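Local coordinates for protein aldolase (Escherichia coli, PDB 6VOP) that is of unestablished function but belongs to the class II aldolase and adducin family, with an alpha/beta fold, and forms a four-chain assembly, at residues 84-89 with 94-99; 157-162 with 167-172; 125-130 with 205-210; 99-104 with 179-184. The protein carries 2 engineered substitutions. All blocks are in the same frame, centred on the assembly; numbering follows the deposited sequence.

Interaction 1: residues 84-89 with 94-99; sequences LALYRN and KAVVHL
The Tyr87 ring turns its edge to the backbone of the strand: Lys94 C and Ala95 N lie close to the ring plane beside CE1, with CE1 3.7 Å from Lys94 C. Val96 CG2 approaches the same ring obliquely, CZ to CG2 being 3.6 Å. The setting is the alpha/beta packing of helix 80-89 on the central sheet; this helix leads through a short loop into strand 95-99, and the two run at 147° with their axes 9.2 Å apart. On the helix, Leu86 and Tyr87 both set CG anti to the carbonyl carbon (chi1 -60° and -66°), yet they meet the strand differently. Tyr87 brings its ring edge and OH to the backbone of Lys94 and Ala95, while Leu86 crosses Val96 at about a right angle and touches with one methyl, CD1, 3.9 Å from Val96 CG1. Val96 thus serves both partners: CG1 meets the leucine, while CG2 packs mainly on the tyrosine and lies near Leu86 CD1 too. Strand 33-38 supplies the polar partner of Tyr87, through a hydrogen bond to Ser36. Although Tyr87 OH comes within 3.3 Å of Val96 N, the angle is too poor for a bond, and the same oxygen lies 3.3 Å from Ala95 CA.

Interaction 2: residues 157-162 with 167-172; sequences NQAFLL and PVVCGE
Phe160 and Val168 form the central hydrogen-bonded pair of an antiparallel beta hairpin made by strands 159-162 and 166-171. Three backbone bonds tie it. Phe160 N gives to Val168 O at 2.8 Å and Val168 N to Phe160 O at 2.7 Å; two residues further along each strand, Cys170 N gives to Gln158 O, also at 2.7 Å. The first is the least straight, with 133° at its hydrogen, whereas the other two are nearly straight. Ala159-Val169, between the bonds, and Leu161-Pro167, beyond them toward the turn, are non-hydrogen-bonded pairs. Here CA-H...O contacts add to the pairing, from Ala159 CA to Val168 O and from Pro167 CA to Phe160 O.

Apolar contacts divide over the two faces. On the face of Phe160 and Val168, Leu162 CD1 reaches Val168 CG2 at 3.8 Å, the two side chains meeting at a slant. On the other, Leu161 swings CG anti to its own nitrogen (chi1 -169°), and CD1 lies 4.1 Å from Pro167 CB; Ala159 CB and Val169 CG1 are a looser pair.

The aromatic contacts are made at the ring's rim. Cys170 SG stands beside the Phe160 ring, 4.1 Å from CE2 and almost in its plane, a sulfur-aromatic contact of the edge kind, and Val168 O lies near the same plane, 3.4 Å from CD2.

Helices enclose the hairpin: Leu86 of helix 80-89 and Leu150 and Leu153 of helix 144-153 pack on Phe160, while Met181 and Leu184 of helix 174-194 meet Pro167 on the reverse. Strand 95-99 pairs with the edge of strand 166-171 that faces away from strand 159-162, and strand 135-136 continues the sheet beyond.

Interaction 3: residues 125-130 with 205-210; sequences YVVMRM and GEIAEL
A small apolar helix-to-helix contact joins the C-terminal helix 204-208 and Leu210 to helix 125-129, with Leu210 set against Met128 and Val127. The evidence is entirely in carbon and sulfur contacts. The backbones come closest at Met128 and Leu210, whose CA atoms are 5.5 Å apart, and there the methionine lies obliquely across the leucine. Met128 CG is 3.8 Å from both CB and CD2 of Leu210, so CG, together with SD, carries the touch. Val127 points at the C-terminal segment and uses a single branch: CG1, anti to the backbone N (chi1 178°), meets Ile207 CG2 at 4.1 Å, the two side chains crossing at about a right angle. The same methyl lies 4.3 Å from Leu210 CB, so it touches both partners. Pro121 packs on both Val127 and Ile207, extending the apolar patch. The position is peripheral, the centre of the contact being about 19 Å from the centre of the chain, but it lies at a subunit boundary: Arg140 of the second subunit packs on Met128 and on Leu210. Met128 bends at its last torsion, chi3 60°, and its SD sits 3.9 Å from Leu210 CD2.

Interaction 4: residues 99-104 with 179-184; sequences LHSTWS and NNMEEL
Ser104 OG, 4.3 Å from Leu184 C, finds its polar partner just past the facing segment, in a hydrogen bond to OE1 of Glu185. The other oxygen of that carboxylate, OE2, accepts a hydrogen bond from Trp103 N, so one acid of helix 174-194 uses both oxygens on the first turn of helix 102-107. Ser101 holds the N-cap position of this turn without a capping bond from its own side chain; the nearby carboxylate probably interacts favourably with this helix start.

Between the segments themselves, Met181 makes most of the contact, with Leu184 touching Ser104. CG of Met181 is anti to the backbone N (chi1 163°), and further bends at chi2 and chi3, 71° and 73°, fold the chain so that its methyl faces the end of strand 95-99. There Met181 CE lies 3.9 Å from Leu99 N and 4.4 Å from Leu99 CB. The sulfur is a looser neighbour, with SD 4.2 Å from Ser101 OG, whose own bond, to Tyr27 O, is weak.

His100 points away from helix 174-194, and its ring meets those of His98 and His165, an arrangement consistent with a metal site, though no metal is modelled there. Tyr125 of the third subunit stacks on the His100 ring. Helix 174-194 lies against both the strand 95-99 to helix 102-107 connection and strand 166-171, whose Pro167 and Val169 also touch Met181; helix 125-129 reaches Glu183.

Interactions 1, 2 and 4 are buried and share the central sheet, whereas interaction 3 is only partly buried, at the periphery. Strands 95-99 and 166-171 are adjacent, so interactions 1 and 2 join directly, with Val97 N 2.8 Å from Val169 O. Interaction 2 alone is held by backbone bonds between its segments; interaction 1 packs a helix on the sheet, and interaction 4 sets helix 174-194 against the strand end and the start of helix 102-107. Their segments share Leu99, which touches only in interaction 4. Purely apolar interaction 3 is tied to interaction 4 by a hydrogen bond, Arg129 NE to Asn180 OD1 at 2.8 Å. Both border the second subunit, and interaction 4 also the third.

Interaction 1: residues 84-89 with 94-99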
loop_
_atom_site.group_PDB
_atom_site.type_symbol
_atom_site.label_atom_id
_atom_site.label_comp_id
_atom_site.label_asym_id
_atom_site.label_seq_id
_atom_site.Cartn_x
_atom_site.Cartn_y
_atom_site.Cartn_z
ATOM N N LEU A 84 11.690 28.335 6.240
ATOM C CA LEU A 84 12.150 29.688 5.950
ATOM C C LEU A 84 13.659 29.741 5.757
ATOM O O LEU A 84 14.154 30.558 4.972
ATOM C CB LEU A 84 11.725 30.634 7.073
ATOM C CG LEU A 84 10.225 30.895 7.203
ATOM C CD1 LEU A 84 9.866 31.215 8.642
ATOM C CD2 LEU A 84 9.807 32.029 6.282
ATOM N N ALA A 85 14.403 28.887 6.463
ATOM C CA ALA A 85 15.849 28.846 6.284
ATOM C C ALA A 85 16.223 28.429 4.869
ATOM O O ALA A 85 17.204 28.935 4.312
ATOM C CB ALA A 85 16.477 27.896 7.304
ATOM N N LEU A 86 15.450 27.523 4.269
ATOM C CA LEU A 86 15.749 27.076 2.914
ATOM C C LEU A 86 15.425 28.154 1.890
ATOM O O LEU A 86 16.173 28.346 0.924
ATOM C CB LEU A 86 14.980 25.794 2.607
ATOM C CG LEU A 86 15.305 24.623 3.534
ATOM C CD1 LEU A 86 14.315 23.485 3.338
ATOM C CD2 LEU A 86 16.733 24.149 3.307
ATOM N N TYR A 87 14.312 28.866 2.078
ATOM C CA TYR A 87 13.958 29.933 1.148
ATOM C C TYR A 87 14.948 31.087 1.217
ATOM O O TYR A 87 15.240 31.712 0.191
ATOM C CB TYR A 87 12.542 30.436 1.432
ATOM C CG TYR A 87 11.450 29.421 1.177
ATOM C CD1 TYR A 87 11.239 28.899 -0.094
ATOM C CD2 TYR A 87 10.619 28.997 2.204
ATOM C CE1 TYR A 87 10.235 27.973 -0.330
ATOM C CE2 TYR A 87 9.616 28.070 1.979
ATOM C CZ TYR A 87 9.426 27.564 0.712
ATOM O OH TYR A 87 8.425 26.645 0.490
ATOM N N ARG A 88 15.475 31.381 2.404
ATOM C CA ARG A 88 16.384 32.505 2.580
ATOM C C ARG A 88 17.788 32.231 2.059
ATOM O O ARG A 88 18.586 33.170 1.960
ATOM C CB ARG A 88 16.460 32.892 4.059
ATOM C CG ARG A 88 15.237 33.632 4.571
ATOM C CD ARG A 88 15.531 34.336 5.883
ATOM N NE ARG A 88 15.482 33.423 7.020
ATOM C CZ ARG A 88 14.440 33.294 7.832
ATOM N NH1 ARG A 88 13.348 34.020 7.633
ATOM N NH2 ARG A 88 14.487 32.437 8.844
ATOM N N ASN A 89 18.114 30.981 1.728
ATOM C CA ASN A 89 19.454 30.632 1.273
ATOM C C ASN A 89 19.454 29.936 -0.080
ATOM O O ASN A 89 20.505 29.446 -0.514
ATOM C CB ASN A 89 20.158 29.760 2.316
ATOM C CG ASN A 89 20.543 30.543 3.556
ATOM O OD1 ASN A 89 21.661 31.050 3.662
ATOM N ND2 ASN A 89 19.613 30.652 4.500
ATOM N N LYS A 94 11.163 27.052 -4.276
ATOM C CA LYS A 94 9.825 27.625 -4.266
ATOM C C LYS A 94 8.813 26.782 -3.503
ATOM O O LYS A 94 7.649 27.186 -3.400
ATOM C CB LYS A 94 9.325 27.839 -5.701
ATOM C CG LYS A 94 10.271 28.640 -6.575
ATOM C CD LYS A 94 10.427 30.062 -6.072
ATOM C CE LYS A 94 11.260 30.889 -7.039
ATOM N NZ LYS A 94 11.386 32.305 -6.597
ATOM N N ALA A 95 9.214 25.627 -2.975
ATOM C CA ALA A 95 8.315 24.771 -2.217
ATOM C C ALA A 95 9.141 23.756 -1.444
ATOM O O ALA A 95 10.183 23.296 -1.919
ATOM C CB ALA A 95 7.307 24.057 -3.124
ATOM N N VAL A 96 8.665 23.414 -0.250
ATOM C CA VAL A 96 9.348 22.480 0.634
ATOM C C VAL A 96 8.361 21.402 1.055
ATOM O O VAL A 96 7.267 21.712 1.543
ATOM C CB VAL A 96 9.937 23.184 1.871
ATOM C CG1 VAL A 96 10.651 22.179 2.762
ATOM C CG2 VAL A 96 10.880 24.303 1.451
ATOM N N VAL A 97 8.744 20.141 0.864
ATOM C CA VAL A 97 7.945 18.991 1.270
ATOM C C VAL A 97 8.722 18.240 2.344
ATOM O O VAL A 97 9.856 17.805 2.107
ATOM C CB VAL A 97 7.616 18.073 0.082
ATOM C CG1 VAL A 97 6.982 16.778 0.568
ATOM C CG2 VAL A 97 6.699 18.783 -0.898
ATOM N N HIS A 98 8.117 18.094 3.521
ATOM C CA HIS A 98 8.744 17.415 4.650
ATOM C C HIS A 98 7.788 16.348 5.165
ATOM O O HIS A 98 6.729 16.672 5.715
ATOM C CB HIS A 98 9.110 18.403 5.758
ATOM C CG HIS A 98 9.509 17.748 7.044
ATOM N ND1 HIS A 98 10.325 16.638 7.090
ATOM C CD2 HIS A 98 9.206 18.046 8.329
ATOM C CE1 HIS A 98 10.507 16.280 8.348
ATOM N NE2 HIS A 98 9.838 17.118 9.121
ATOM N N LEU A 99 8.159 15.084 4.983
ATOM C CA LEU A 99 7.375 13.954 5.452
ATOM C C LEU A 99 8.287 12.976 6.178
ATOM O O LEU A 99 9.506 12.991 6.005
ATOM C CB LEU A 99 6.663 13.240 4.295
ATOM C CG LEU A 99 5.714 14.074 3.433
ATOM C CD1 LEU A 99 5.134 13.227 2.316
ATOM C CD2 LEU A 99 4.608 14.666 4.287
#

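Interaction 2: residues 157-162 with 167-172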
loop_
_atom_site.group_PDB
_atom_site.type_symbol
_atom_site.label_atom_id
_atom_site.label_comp_id
_atom_site.label_asym_id
_atom_site.label_seq_id
_atom_site.Cartn_x
_atom_site.Cartn_y
_atom_site.Cartn_z
ATOM N N ASN A 157 21.956 22.305 -2.593
ATOM C CA ASN A 157 21.246 21.041 -2.477
ATOM C C ASN A 157 19.752 21.317 -2.437
ATOM O O ASN A 157 19.310 22.329 -1.890
ATOM C CB ASN A 157 21.666 20.254 -1.227
ATOM C CG ASN A 157 23.158 19.985 -1.177
ATOM O OD1 ASN A 157 23.691 19.221 -1.984
ATOM N ND2 ASN A 157 23.840 20.611 -0.225
ATOM N N GLN A 158 18.978 20.406 -3.024
ATOM C CA GLN A 158 17.527 20.507 -3.003
ATOM C C GLN A 158 16.855 19.369 -2.247
ATOM O O GLN A 158 15.623 19.348 -2.158
ATOM C CB GLN A 158 16.973 20.579 -4.433
ATOM C CG GLN A 158 17.704 19.711 -5.441
ATOM C CD GLN A 158 17.299 20.022 -6.871
ATOM O OE1 GLN A 158 18.148 20.175 -7.750
ATOM N NE2 GLN A 158 15.995 20.123 -7.108
ATOM N N ALA A 159 17.621 18.429 -1.699
ATOM C CA ALA A 159 17.070 17.375 -0.862
ATOM C C ALA A 159 18.004 17.141 0.315
ATOM O O ALA A 159 19.219 17.324 0.208
ATOM C CB ALA A 159 16.859 16.072 -1.644
ATOM N N PHE A 160 17.421 16.747 1.445
ATOM C CA PHE A 160 18.171 16.557 2.678
ATOM C C PHE A 160 17.542 15.421 3.468
ATOM O O PHE A 160 16.322 15.230 3.445
ATOM C CB PHE A 160 18.199 17.831 3.534
ATOM C CG PHE A 160 18.471 19.084 2.754
ATOM C CD1 PHE A 160 19.769 19.531 2.572
ATOM C CD2 PHE A 160 17.432 19.815 2.201
ATOM C CE1 PHE A 160 20.025 20.683 1.854
ATOM C CE2 PHE A 160 17.680 20.964 1.481
ATOM C CZ PHE A 160 18.980 21.401 1.307
ATOM N N LEU A 161 18.383 14.670 4.174
ATOM C CA LEU A 161 17.928 13.572 5.022
ATOM C C LEU A 161 18.305 13.884 6.464
ATOM O O LEU A 161 19.489 13.881 6.817
ATOM C CB LEU A 161 18.526 12.241 4.573
ATOM C CG LEU A 161 17.903 11.016 5.244
ATOM C CD1 LEU A 161 16.416 10.930 4.932
ATOM C CD2 LEU A 161 18.618 9.746 4.820
ATOM N N LEU A 162 17.298 14.148 7.292
ATOM C CA LEU A 162 17.504 14.437 8.706
ATOM C C LEU A 162 17.570 13.122 9.474
ATOM O O LEU A 162 16.633 12.318 9.415
ATOM C CB LEU A 162 16.380 15.321 9.247
ATOM C CG LEU A 162 16.460 16.833 9.020
ATOM C CD1 LEU A 162 16.473 17.172 7.540
ATOM C CD2 LEU A 162 15.299 17.529 9.714
ATOM N N PRO A 167 13.167 12.699 5.443
ATOM C CA PRO A 167 13.644 13.561 4.361
ATOM C C PRO A 167 12.986 14.935 4.362
ATOM O O PRO A 167 11.892 15.139 4.892
ATOM C CB PRO A 167 13.237 12.778 3.106
ATOM C CG PRO A 167 11.952 12.139 3.512
ATOM C CD PRO A 167 12.125 11.767 4.976
ATOM N N VAL A 168 13.690 15.882 3.745
ATOM C CA VAL A 168 13.200 17.239 3.517
ATOM C C VAL A 168 13.626 17.616 2.103
ATOM O O VAL A 168 14.824 17.732 1.826
ATOM C CB VAL A 168 13.749 18.249 4.536
ATOM C CG1 VAL A 168 13.426 19.670 4.100
ATOM C CG2 VAL A 168 13.184 17.976 5.922
ATOM N N VAL A 169 12.655 17.798 1.210
ATOM C CA VAL A 169 12.921 17.980 -0.212
ATOM C C VAL A 169 12.365 19.324 -0.663
ATOM O O VAL A 169 11.282 19.736 -0.238
ATOM C CB VAL A 169 12.324 16.829 -1.047
ATOM C CG1 VAL A 169 12.775 16.932 -2.488
ATOM C CG2 VAL A 169 12.733 15.482 -0.465
ATOM N N CYS A 170 13.114 20.002 -1.528
ATOM C CA CYS A 170 12.740 21.293 -2.085
ATOM C C CYS A 170 12.390 21.139 -3.562
ATOM O O CYS A 170 12.537 20.069 -4.157
ATOM C CB CYS A 170 13.872 22.309 -1.907
ATOM S SG CYS A 170 14.331 22.655 -0.199
ATOM N N GLY A 171 11.932 22.235 -4.155
ATOM C CA GLY A 171 11.605 22.244 -5.567
ATOM C C GLY A 171 11.234 23.637 -6.017
ATOM O O GLY A 171 10.894 24.505 -5.205
ATOM N N GLU A 172 11.315 23.844 -7.330
ATOM C CA GLU A 172 10.901 25.105 -7.930
ATOM C C GLU A 172 9.387 25.219 -8.054
ATOM O O GLU A 172 8.889 26.247 -8.527
ATOM C CB GLU A 172 11.568 25.278 -9.298
ATOM C CG GLU A 172 13.095 25.200 -9.240
ATOM C CD GLU A 172 13.773 25.635 -10.532
ATOM O OE1 GLU A 172 14.756 24.979 -10.938
ATOM O OE2 GLU A 172 13.329 26.635 -11.138
#

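Interaction 3: residues 125-130 with 205-210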
loop_
_atom_site.group_PDB
_atom_site.type_symbol
_atom_site.label_atom_id
_atom_site.label_comp_id
_atom_site.label_asym_id
_atom_site.label_seq_id
_atom_site.Cartn_x
_atom_site.Cartn_y
_atom_site.Cartn_z
ATOM N N TYR A 125 17.545 8.548 -11.632
ATOM C CA TYR A 125 16.555 9.614 -11.520
ATOM C C TYR A 125 16.848 10.573 -10.371
ATOM O O TYR A 125 16.681 11.787 -10.526
ATOM C CB TYR A 125 15.162 9.001 -11.397
ATOM C CG TYR A 125 14.811 8.178 -12.614
ATOM C CD1 TYR A 125 14.499 8.794 -13.820
ATOM C CD2 TYR A 125 14.833 6.788 -12.573
ATOM C CE1 TYR A 125 14.197 8.054 -14.944
ATOM C CE2 TYR A 125 14.532 6.036 -13.694
ATOM C CZ TYR A 125 14.217 6.677 -14.876
ATOM O OH TYR A 125 13.912 5.940 -15.998
ATOM N N VAL A 126 17.293 10.064 -9.221
ATOM C CA VAL A 126 17.562 10.959 -8.098
ATOM C C VAL A 126 18.784 11.831 -8.377
ATOM O O VAL A 126 18.844 12.986 -7.940
ATOM C CB VAL A 126 17.713 10.150 -6.798
ATOM C CG1 VAL A 126 18.057 11.060 -5.630
ATOM C CG2 VAL A 126 16.426 9.415 -6.507
ATOM N N VAL A 127 19.764 11.312 -9.116
ATOM C CA VAL A 127 20.917 12.128 -9.489
ATOM C C VAL A 127 20.505 13.216 -10.474
ATOM O O VAL A 127 21.005 14.347 -10.417
ATOM C CB VAL A 127 22.036 11.237 -10.058
ATOM C CG1 VAL A 127 23.220 12.082 -10.498
ATOM C CG2 VAL A 127 22.464 10.214 -9.025
ATOM N N MET A 128 19.585 12.897 -11.387
ATOM C CA MET A 128 19.145 13.873 -12.379
ATOM C C MET A 128 18.355 15.003 -11.730
ATOM O O MET A 128 18.581 16.182 -12.026
ATOM C CB MET A 128 18.301 13.189 -13.454
ATOM C CG MET A 128 19.091 12.361 -14.448
ATOM S SD MET A 128 18.007 11.460 -15.571
ATOM C CE MET A 128 17.131 12.809 -16.357
ATOM N N ARG A 129 17.421 14.662 -10.843
ATOM C CA ARG A 129 16.505 15.643 -10.275
ATOM C C ARG A 129 17.089 16.377 -9.072
ATOM O O ARG A 129 16.947 17.600 -8.967
ATOM C CB ARG A 129 15.192 14.961 -9.879
ATOM C CG ARG A 129 14.569 14.109 -10.979
ATOM C CD ARG A 129 13.351 13.353 -10.466
ATOM N NE ARG A 129 12.223 14.249 -10.231
ATOM C CZ ARG A 129 11.310 14.551 -11.147
ATOM N NH1 ARG A 129 11.387 14.023 -12.361
ATOM N NH2 ARG A 129 10.320 15.380 -10.850
ATOM N N MET A 130 17.749 15.661 -8.162
ATOM C CA MET A 130 18.232 16.239 -6.912
ATOM C C MET A 130 19.747 16.285 -6.796
ATOM O O MET A 130 20.293 17.294 -6.342
ATOM C CB MET A 130 17.666 15.456 -5.719
ATOM C CG MET A 130 16.204 15.744 -5.416
ATOM S SD MET A 130 15.391 14.342 -4.622
ATOM C CE MET A 130 15.136 13.255 -6.022
ATOM N N GLY A 205 31.247 7.064 -14.732
ATOM C CA GLY A 205 30.972 7.671 -16.023
ATOM C C GLY A 205 29.488 7.813 -16.297
ATOM O O GLY A 205 29.047 8.815 -16.867
ATOM N N GLU A 206 28.697 6.813 -15.902
ATOM C CA GLU A 206 27.254 6.895 -16.108
ATOM C C GLU A 206 26.618 7.951 -15.215
ATOM O O GLU A 206 25.559 8.493 -15.557
ATOM C CB GLU A 206 26.615 5.527 -15.872
ATOM C CG GLU A 206 27.262 4.412 -16.679
ATOM C CD GLU A 206 26.683 3.046 -16.369
ATOM O OE1 GLU A 206 26.424 2.279 -17.320
ATOM O OE2 GLU A 206 26.488 2.737 -15.176
ATOM N N ILE A 207 27.245 8.262 -14.078
ATOM C CA ILE A 207 26.746 9.333 -13.221
ATOM C C ILE A 207 27.029 10.695 -13.847
ATOM O O ILE A 207 26.175 11.590 -13.830
ATOM C CB ILE A 207 27.358 9.219 -11.811
ATOM C CG1 ILE A 207 26.913 7.928 -11.124
ATOM C CG2 ILE A 207 26.984 10.418 -10.958
ATOM C CD1 ILE A 207 27.625 7.667 -9.810
ATOM N N ALA A 208 28.227 10.868 -14.418
ATOM C CA ALA A 208 28.613 12.157 -14.988
ATOM C C ALA A 208 27.742 12.543 -16.178
ATOM O O ALA A 208 27.554 13.736 -16.442
ATOM C CB ALA A 208 30.086 12.130 -15.400
ATOM N N GLU A 209 27.211 11.561 -16.912
ATOM C CA GLU A 209 26.318 11.864 -18.024
ATOM C C GLU A 209 24.981 12.422 -17.555
ATOM O O GLU A 209 24.257 13.021 -18.357
ATOM C CB GLU A 209 26.081 10.612 -18.874
ATOM C CG GLU A 209 27.339 10.001 -19.481
ATOM C CD GLU A 209 27.141 8.551 -19.900
ATOM O OE1 GLU A 209 28.148 7.869 -20.192
ATOM O OE2 GLU A 209 25.977 8.093 -19.931
ATOM N N LEU A 210 24.638 12.239 -16.277
ATOM C CA LEU A 210 23.372 12.710 -15.733
ATOM C C LEU A 210 23.472 14.067 -15.052
ATOM O O LEU A 210 22.450 14.749 -14.915
ATOM C CB LEU A 210 22.817 11.690 -14.730
ATOM C CG LEU A 210 22.753 10.235 -15.199
ATOM C CD1 LEU A 210 22.669 9.291 -14.010
ATOM C CD2 LEU A 210 21.580 10.022 -16.139
#

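Interaction 4: residues 99-104 with 179-184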
loop_
_atom_site.group_PDB
_atom_site.type_symbol
_atom_site.label_atom_id
_atom_site.label_comp_id
_atom_site.label_asym_id
_atom_site.label_seq_id
_atom_site.Cartn_x
_atom_site.Cartn_y
_atom_site.Cartn_z
ATOM N N LEU A 99 8.159 15.084 4.983
ATOM C CA LEU A 99 7.375 13.954 5.452
ATOM C C LEU A 99 8.287 12.976 6.178
ATOM O O LEU A 99 9.506 12.991 6.005
ATOM C CB LEU A 99 6.663 13.240 4.295
ATOM C CG LEU A 99 5.714 14.074 3.433
ATOM C CD1 LEU A 99 5.134 13.227 2.316
ATOM C CD2 LEU A 99 4.608 14.666 4.287
ATOM N N HIS A 100 7.684 12.130 7.004
ATOM C CA HIS A 100 8.406 11.043 7.669
ATOM C C HIS A 100 8.104 9.714 6.993
ATOM O O HIS A 100 7.706 8.735 7.627
ATOM C CB HIS A 100 8.061 10.997 9.151
ATOM C CG HIS A 100 8.234 12.307 9.855
ATOM N ND1 HIS A 100 7.664 12.570 11.080
ATOM C CD2 HIS A 100 8.913 13.427 9.508
ATOM C CE1 HIS A 100 7.976 13.798 11.454
ATOM N NE2 HIS A 100 8.738 14.338 10.521
ATOM N N SER A 101 8.287 9.686 5.676
ATOM C CA SER A 101 7.998 8.490 4.900
ATOM C C SER A 101 8.857 7.322 5.368
ATOM O O SER A 101 10.003 7.492 5.795
ATOM C CB SER A 101 8.225 8.755 3.415
ATOM O OG SER A 101 7.818 10.066 3.069
ATOM N N THR A 102 8.286 6.120 5.245
ATOM C CA THR A 102 8.813 4.941 5.926
ATOM C C THR A 102 10.271 4.681 5.560
ATOM O O THR A 102 11.144 4.626 6.433
ATOM C CB THR A 102 7.949 3.724 5.588
ATOM O OG1 THR A 102 6.574 4.012 5.868
ATOM C CG2 THR A 102 8.380 2.525 6.411
ATOM N N TRP A 103 10.556 4.525 4.268
ATOM C CA TRP A 103 11.870 4.043 3.858
ATOM C C TRP A 103 12.943 5.122 3.932
ATOM O O TRP A 103 14.107 4.810 4.208
ATOM C CB TRP A 103 11.782 3.456 2.451
ATOM C CG TRP A 103 10.714 2.415 2.348
ATOM C CD1 TRP A 103 9.403 2.616 2.029
ATOM C CD2 TRP A 103 10.858 1.010 2.589
ATOM N NE1 TRP A 103 8.723 1.424 2.046
ATOM C CE2 TRP A 103 9.593 0.422 2.388
ATOM C CE3 TRP A 103 11.933 0.192 2.948
ATOM C CZ2 TRP A 103 9.375 -0.946 2.531
ATOM C CZ3 TRP A 103 11.713 -1.167 3.090
ATOM C CH2 TRP A 103 10.446 -1.722 2.881
ATOM N N SER A 104 12.587 6.382 3.689
ATOM C CA SER A 104 13.555 7.458 3.884
ATOM C C SER A 104 13.876 7.634 5.362
ATOM O O SER A 104 15.045 7.805 5.732
ATOM C CB SER A 104 13.021 8.758 3.290
ATOM O OG SER A 104 12.434 8.527 2.027
ATOM N N ASN A 179 7.211 15.455 -6.505
ATOM C CA ASN A 179 7.778 14.413 -7.357
ATOM C C ASN A 179 9.186 14.042 -6.912
ATOM O O ASN A 179 9.552 12.861 -6.909
ATOM C CB ASN A 179 7.785 14.871 -8.814
ATOM C CG ASN A 179 6.393 14.994 -9.391
ATOM O OD1 ASN A 179 5.447 14.376 -8.899
ATOM N ND2 ASN A 179 6.258 15.790 -10.446
ATOM N N ASN A 180 9.989 15.038 -6.534
ATOM C CA ASN A 180 11.332 14.758 -6.036
ATOM C C ASN A 180 11.283 13.944 -4.750
ATOM O O ASN A 180 12.050 12.989 -4.580
ATOM C CB ASN A 180 12.090 16.065 -5.814
ATOM C CG ASN A 180 12.481 16.738 -7.106
ATOM O OD1 ASN A 180 12.432 16.131 -8.175
ATOM N ND2 ASN A 180 12.878 18.004 -7.017
ATOM N N MET A 181 10.390 14.312 -3.828
ATOM C CA MET A 181 10.222 13.527 -2.611
ATOM C C MET A 181 9.834 12.092 -2.940
ATOM O O MET A 181 10.327 11.147 -2.313
ATOM C CB MET A 181 9.174 14.177 -1.709
ATOM C CG MET A 181 8.621 13.265 -0.624
ATOM S SD MET A 181 9.811 12.923 0.685
ATOM C CE MET A 181 9.820 14.496 1.544
ATOM N N GLU A 182 8.968 11.906 -3.938
ATOM C CA GLU A 182 8.512 10.564 -4.275
ATOM C C GLU A 182 9.635 9.713 -4.856
ATOM O O GLU A 182 9.686 8.505 -4.596
ATOM C CB GLU A 182 7.329 10.644 -5.240
ATOM C CG GLU A 182 6.027 11.067 -4.567
ATOM C CD GLU A 182 4.852 11.108 -5.527
ATOM O OE1 GLU A 182 4.290 12.206 -5.738
ATOM O OE2 GLU A 182 4.488 10.042 -6.067
ATOM N N GLU A 183 10.548 10.312 -5.626
ATOM C CA GLU A 183 11.659 9.545 -6.182
ATOM C C GLU A 183 12.744 9.273 -5.147
ATOM O O GLU A 183 13.444 8.258 -5.240
ATOM C CB GLU A 183 12.254 10.269 -7.393
ATOM C CG GLU A 183 13.156 9.396 -8.260
ATOM C CD GLU A 183 12.375 8.481 -9.187
ATOM O OE1 GLU A 183 12.660 7.264 -9.204
ATOM O OE2 GLU A 183 11.478 8.976 -9.901
ATOM N N LEU A 184 12.901 10.157 -4.160
ATOM C CA LEU A 184 13.850 9.896 -3.082
ATOM C C LEU A 184 13.372 8.746 -2.204
ATOM O O LEU A 184 14.127 7.808 -1.926
ATOM C CB LEU A 184 14.064 11.160 -2.251
ATOM C CG LEU A 184 14.802 10.972 -0.924
ATOM C CD1 LEU A 184 16.212 10.454 -1.157
ATOM C CD2 LEU A 184 14.827 12.274 -0.141
#